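Local coordinates for NTF2 fold protein loop-helix-loop design NT-9 (Synthetic construct, PDB 6W90) that is a computationally designed NTF2-fold protein with a sampled loop-helix-loop geometry, which holds a phospholipid between its sheet and helices, at residues 77-89 / 96-108. Sequence-based numbering, arbitrary orientation.
Sequences QVDGNHVRVEIEL and WTFEIEVEVRNGK. With 3PE (1,2-Distearoyl-sn-glycerophosphoethanolamine), chain B.
A beta hairpin of the NTF2-like sheet pairs strand 82-89 antiparallel with strand 96-105, Val83, Val85, Ile87 and Leu89 being the hydrogen-bonded partners of Val102, Ile100, Phe98 and Trp96. These share the face that meets the lipid, where beta-branched valine and isoleucine suit an extended strand and give the core apolar surface. The broad ring of Phe98 reaches past its strand: its edge meets Ile87 CD1 at CD2 (3.9 Å) and lipid C2A at CZ (3.3 Å). At the mouth, the backbone N of Thr97 donates a hydrogen bond to phosphate oxygen O12 (2.9 Å).

The other face is charged. The first torsion of His82 (chi1 -164°) swings its ring across toward strand 96-105. In the ring plane, ND1 reaches the anti lone pair of Glu103 OE2 (2.7 Å) and NE2 meets Glu101 OE2. Arg84 NH2 makes a salt bridge to Glu101 OE2, and NH1 a second to Glu99 OE2 (3.1 Å), from above the carboxylate plane. This charge probably offsets the repulsion between Glu99 OE2 and Glu86 OE1, 3.0 Å apart. A leucine in place of His82 would probably leave Glu103 without this mate and Glu101 short of one.

Strands 70-79 and 108-114 flank the hairpin, while helix 6-22 packs on Val83 and Ile87.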
# COMPACT_ATOMS: atom_id res chain seq x y z
N GLN A 77 1.28 12.40 -6.82
CA GLN A 77 0.96 12.96 -8.13
C GLN A 77 -0.33 12.35 -8.65
O GLN A 77 -0.41 11.12 -8.77
CB GLN A 77 2.10 12.67 -9.13
CG GLN A 77 1.84 13.13 -10.57
CD GLN A 77 2.13 14.59 -10.75
OE1 GLN A 77 2.27 15.32 -9.77
NE2 GLN A 77 2.22 15.03 -12.00
N VAL A 78 -1.33 13.19 -8.95
CA VAL A 78 -2.61 12.71 -9.45
C VAL A 78 -2.77 13.11 -10.90
O VAL A 78 -2.27 14.15 -11.35
CB VAL A 78 -3.86 13.20 -8.69
CG1 VAL A 78 -3.82 12.77 -7.27
CG2 VAL A 78 -4.02 14.69 -8.80
N ASP A 79 -3.51 12.29 -11.64
CA ASP A 79 -3.79 12.54 -13.05
C ASP A 79 -5.10 11.82 -13.34
O ASP A 79 -5.13 10.61 -13.56
CB ASP A 79 -2.64 12.06 -13.92
CG ASP A 79 -2.57 12.81 -15.21
OD1 ASP A 79 -3.64 13.32 -15.61
OD2 ASP A 79 -1.47 12.89 -15.83
N GLY A 80 -6.20 12.58 -13.27
CA GLY A 80 -7.50 11.95 -13.26
C GLY A 80 -7.59 10.93 -12.14
O GLY A 80 -7.33 11.22 -10.95
N ASN A 81 -7.96 9.69 -12.49
CA ASN A 81 -8.09 8.64 -11.48
C ASN A 81 -6.83 7.81 -11.30
O ASN A 81 -6.88 6.78 -10.62
CB ASN A 81 -9.26 7.71 -11.80
CG ASN A 81 -9.04 6.93 -13.06
OD1 ASN A 81 -8.34 7.39 -13.95
ND2 ASN A 81 -9.63 5.75 -13.14
N HIS A 82 -5.70 8.24 -11.88
CA HIS A 82 -4.40 7.60 -11.74
C HIS A 82 -3.57 8.36 -10.72
O HIS A 82 -3.33 9.56 -10.88
CB HIS A 82 -3.67 7.61 -13.08
CG HIS A 82 -2.51 6.67 -13.13
ND1 HIS A 82 -2.70 5.31 -13.22
CD2 HIS A 82 -1.17 6.87 -13.10
CE1 HIS A 82 -1.52 4.70 -13.24
NE2 HIS A 82 -0.58 5.63 -13.16
N VAL A 83 -3.11 7.67 -9.70
CA VAL A 83 -2.41 8.29 -8.58
C VAL A 83 -1.06 7.62 -8.41
O VAL A 83 -0.98 6.40 -8.47
CB VAL A 83 -3.22 8.14 -7.29
CG1 VAL A 83 -2.46 8.79 -6.09
CG2 VAL A 83 -4.64 8.69 -7.47
N ARG A 84 -0.04 8.42 -8.15
CA ARG A 84 1.27 7.90 -7.77
C ARG A 84 1.61 8.38 -6.37
O ARG A 84 1.46 9.57 -6.08
CB ARG A 84 2.36 8.36 -8.74
CG ARG A 84 3.69 7.70 -8.40
CD ARG A 84 4.75 8.02 -9.44
NE ARG A 84 4.28 7.54 -10.73
CZ ARG A 84 4.58 6.36 -11.26
NH1 ARG A 84 5.41 5.52 -10.64
NH2 ARG A 84 4.10 6.04 -12.45
N VAL A 85 2.06 7.47 -5.51
CA VAL A 85 2.44 7.78 -4.13
C VAL A 85 3.82 7.20 -3.86
O VAL A 85 4.05 6.03 -4.15
CB VAL A 85 1.41 7.21 -3.15
CG1 VAL A 85 1.81 7.47 -1.69
CG2 VAL A 85 0.08 7.86 -3.42
N GLU A 86 4.72 8.01 -3.30
CA GLU A 86 6.00 7.50 -2.81
C GLU A 86 6.11 7.77 -1.32
O GLU A 86 5.86 8.89 -0.86
CB GLU A 86 7.18 8.15 -3.51
CG GLU A 86 7.31 7.85 -4.95
CD GLU A 86 8.55 8.54 -5.55
OE1 GLU A 86 8.65 8.58 -6.79
OE2 GLU A 86 9.39 9.04 -4.76
N ILE A 87 6.43 6.72 -0.58
CA ILE A 87 6.56 6.78 0.86
C ILE A 87 7.97 6.36 1.21
O ILE A 87 8.47 5.35 0.70
CB ILE A 87 5.54 5.89 1.56
CG1 ILE A 87 4.12 6.41 1.30
CG2 ILE A 87 5.80 5.94 3.05
CD1 ILE A 87 3.06 5.47 1.73
N GLU A 88 8.63 7.13 2.04
CA GLU A 88 9.97 6.80 2.50
C GLU A 88 9.89 6.22 3.90
O GLU A 88 9.18 6.74 4.76
CB GLU A 88 10.80 8.06 2.42
CG GLU A 88 12.20 7.99 2.82
CD GLU A 88 12.78 9.37 2.63
OE1 GLU A 88 12.95 9.72 1.44
OE2 GLU A 88 12.96 10.10 3.64
N LEU A 89 10.58 5.11 4.10
CA LEU A 89 10.61 4.37 5.35
C LEU A 89 12.05 4.32 5.80
O LEU A 89 12.94 4.06 4.99
CB LEU A 89 10.06 2.97 5.16
CG LEU A 89 8.81 2.80 4.31
CD1 LEU A 89 8.68 1.35 3.82
CD2 LEU A 89 7.70 3.13 5.15
N TRP A 96 14.18 3.04 2.75
CA TRP A 96 13.46 2.27 1.75
C TRP A 96 12.45 3.19 1.11
O TRP A 96 11.86 4.05 1.77
CB TRP A 96 12.72 1.07 2.33
CG TRP A 96 13.58 0.03 2.79
CD1 TRP A 96 13.98 -1.06 2.09
CD2 TRP A 96 14.22 -0.05 4.06
NE1 TRP A 96 14.83 -1.82 2.85
CE2 TRP A 96 15.00 -1.21 4.07
CE3 TRP A 96 14.20 0.77 5.20
CZ2 TRP A 96 15.74 -1.60 5.17
CZ3 TRP A 96 14.93 0.38 6.29
CH2 TRP A 96 15.69 -0.80 6.27
N THR A 97 12.23 3.01 -0.18
CA THR A 97 11.22 3.80 -0.88
C THR A 97 10.14 2.86 -1.38
O THR A 97 10.41 1.95 -2.16
CB THR A 97 11.82 4.61 -2.01
OG1 THR A 97 12.99 5.27 -1.52
CG2 THR A 97 10.80 5.62 -2.45
N PHE A 98 8.93 3.07 -0.86
CA PHE A 98 7.72 2.33 -1.22
C PHE A 98 6.97 3.21 -2.22
O PHE A 98 6.44 4.26 -1.85
CB PHE A 98 6.91 2.08 0.05
CG PHE A 98 5.58 1.45 -0.17
CD1 PHE A 98 5.47 0.19 -0.71
CD2 PHE A 98 4.42 2.12 0.16
CE1 PHE A 98 4.25 -0.39 -0.89
CE2 PHE A 98 3.20 1.53 -0.05
CZ PHE A 98 3.12 0.26 -0.56
N GLU A 99 7.01 2.84 -3.49
CA GLU A 99 6.43 3.65 -4.54
C GLU A 99 5.34 2.85 -5.23
O GLU A 99 5.61 1.73 -5.67
CB GLU A 99 7.45 4.09 -5.59
CG GLU A 99 6.77 4.83 -6.75
CD GLU A 99 7.72 5.54 -7.72
OE1 GLU A 99 8.90 5.15 -7.79
OE2 GLU A 99 7.26 6.49 -8.40
N ILE A 100 4.15 3.43 -5.38
CA ILE A 100 3.05 2.69 -5.97
C ILE A 100 2.28 3.58 -6.93
O ILE A 100 2.20 4.80 -6.76
CB ILE A 100 2.05 2.08 -4.96
CG1 ILE A 100 1.44 3.14 -4.04
CG2 ILE A 100 2.75 0.94 -4.19
CD1 ILE A 100 0.27 2.57 -3.16
N GLU A 101 1.75 2.93 -7.95
CA GLU A 101 0.83 3.52 -8.89
C GLU A 101 -0.53 2.91 -8.64
O GLU A 101 -0.65 1.70 -8.55
CB GLU A 101 1.20 3.18 -10.31
CG GLU A 101 1.94 4.17 -11.09
CD GLU A 101 2.17 3.63 -12.51
OE1 GLU A 101 2.76 2.52 -12.68
OE2 GLU A 101 1.72 4.30 -13.45
N VAL A 102 -1.57 3.74 -8.61
CA VAL A 102 -2.90 3.33 -8.18
C VAL A 102 -3.91 3.81 -9.22
O VAL A 102 -3.75 4.90 -9.77
CB VAL A 102 -3.22 3.99 -6.83
CG1 VAL A 102 -4.59 3.72 -6.42
CG2 VAL A 102 -2.27 3.48 -5.77
N GLU A 103 -4.93 3.00 -9.48
CA GLU A 103 -6.14 3.41 -10.19
C GLU A 103 -7.35 3.35 -9.27
O GLU A 103 -7.59 2.32 -8.63
CB GLU A 103 -6.40 2.48 -11.37
CG GLU A 103 -5.46 2.64 -12.46
CD GLU A 103 -5.94 3.64 -13.46
OE1 GLU A 103 -7.05 3.46 -14.00
OE2 GLU A 103 -5.21 4.61 -13.73
N VAL A 104 -8.19 4.40 -9.30
CA VAL A 104 -9.33 4.57 -8.40
C VAL A 104 -10.63 4.45 -9.17
O VAL A 104 -10.78 5.05 -10.24
CB VAL A 104 -9.24 5.95 -7.70
CG1 VAL A 104 -10.52 6.22 -6.90
CG2 VAL A 104 -7.99 6.01 -6.86
N ARG A 105 -11.59 3.68 -8.63
CA ARG A 105 -12.91 3.53 -9.25
C ARG A 105 -13.96 3.50 -8.14
O ARG A 105 -13.78 2.78 -7.16
CB ARG A 105 -13.03 2.24 -10.08
CG ARG A 105 -12.04 2.11 -11.23
CD ARG A 105 -12.21 3.19 -12.28
NE ARG A 105 -12.83 2.67 -13.49
CZ ARG A 105 -13.44 3.42 -14.41
NH1 ARG A 105 -13.97 2.85 -15.48
NH2 ARG A 105 -13.52 4.74 -14.27
N ASN A 106 -15.05 4.24 -8.29
CA ASN A 106 -16.07 4.30 -7.24
C ASN A 106 -15.48 4.73 -5.90
O ASN A 106 -15.87 4.20 -4.85
CB ASN A 106 -16.76 2.95 -7.04
CG ASN A 106 -17.28 2.40 -8.31
OD1 ASN A 106 -16.72 1.44 -8.86
ND2 ASN A 106 -18.35 2.99 -8.81
N GLY A 107 -14.54 5.66 -5.93
CA GLY A 107 -13.86 6.09 -4.73
C GLY A 107 -13.00 5.07 -4.00
O GLY A 107 -12.60 5.30 -2.86
N LYS A 108 -12.68 3.96 -4.66
CA LYS A 108 -11.89 2.90 -4.07
C LYS A 108 -10.74 2.53 -5.00
O LYS A 108 -10.74 2.84 -6.19
CB LYS A 108 -12.76 1.66 -3.81
CG LYS A 108 -13.90 1.90 -2.79
CD LYS A 108 -14.50 0.57 -2.31
CE LYS A 108 -15.59 0.83 -1.28
NZ LYS A 108 -16.22 -0.43 -0.80
P 3PE B . 13.89 -0.16 -1.65
N 3PE B . 12.78 -0.49 -5.87
O11 3PE B . 12.44 -0.59 -1.01
O12 3PE B . 14.23 1.26 -1.26
O13 3PE B . 13.75 -0.15 -3.31
O14 3PE B . 15.00 -1.15 -1.30
C11 3PE B . 13.04 0.89 -3.93
C12 3PE B . 13.25 0.81 -5.44
C1 3PE B . 12.00 -1.90 -1.23
C2 3PE B . 10.73 -2.21 -0.42
C3 3PE B . 9.84 -0.97 -0.54
O31 3PE B . 8.53 -1.25 -0.14
O32 3PE B . 9.32 -1.46 1.95
C31 3PE B . 8.40 -1.54 1.22
C32 3PE B . 7.04 -1.99 1.76
C33 3PE B . 6.92 -1.88 3.28
C34 3PE B . 5.47 -1.51 3.56
C35 3PE B . 5.07 -1.78 5.01
C36 3PE B . 4.78 -0.45 5.70
C37 3PE B . 3.40 0.10 5.33
C38 3PE B . 3.40 0.91 4.02
C39 3PE B . 2.37 2.05 4.04
C3A 3PE B . 0.93 1.53 4.02
C3B 3PE B . -0.08 2.65 3.68
C3C 3PE B . -0.54 2.52 2.23
C3D 3PE B . -1.75 3.40 1.95
C3E 3PE B . -2.04 3.40 0.44
C3F 3PE B . -2.93 4.59 0.05
C3G 3PE B . -3.14 4.62 -1.47
C3H 3PE B . -3.43 6.03 -2.02
C3I 3PE B . -4.87 6.49 -1.79
O21 3PE B . 10.12 -3.34 -0.96
O22 3PE B . 10.31 -4.57 0.94
C21 3PE B . 10.00 -4.53 -0.21
C22 3PE B . 9.47 -5.79 -0.93
C23 3PE B . 8.08 -6.23 -0.44
C24 3PE B . 6.95 -5.32 -0.94
C25 3PE B . 5.59 -5.68 -0.31
C26 3PE B . 4.69 -4.45 -0.45
C27 3PE B . 3.36 -4.59 0.30
C28 3PE B . 2.54 -3.29 0.20
C29 3PE B . 1.71 -3.12 -1.08
C2A 3PE B . 0.70 -1.97 -0.96
C2B 3PE B . -0.73 -2.43 -0.65
C2C 3PE B . -1.58 -1.27 -0.11
C2D 3PE B . -2.62 -1.84 0.85
C2E 3PE B . -3.64 -0.80 1.29
C2F 3PE B . -3.12 -0.00 2.48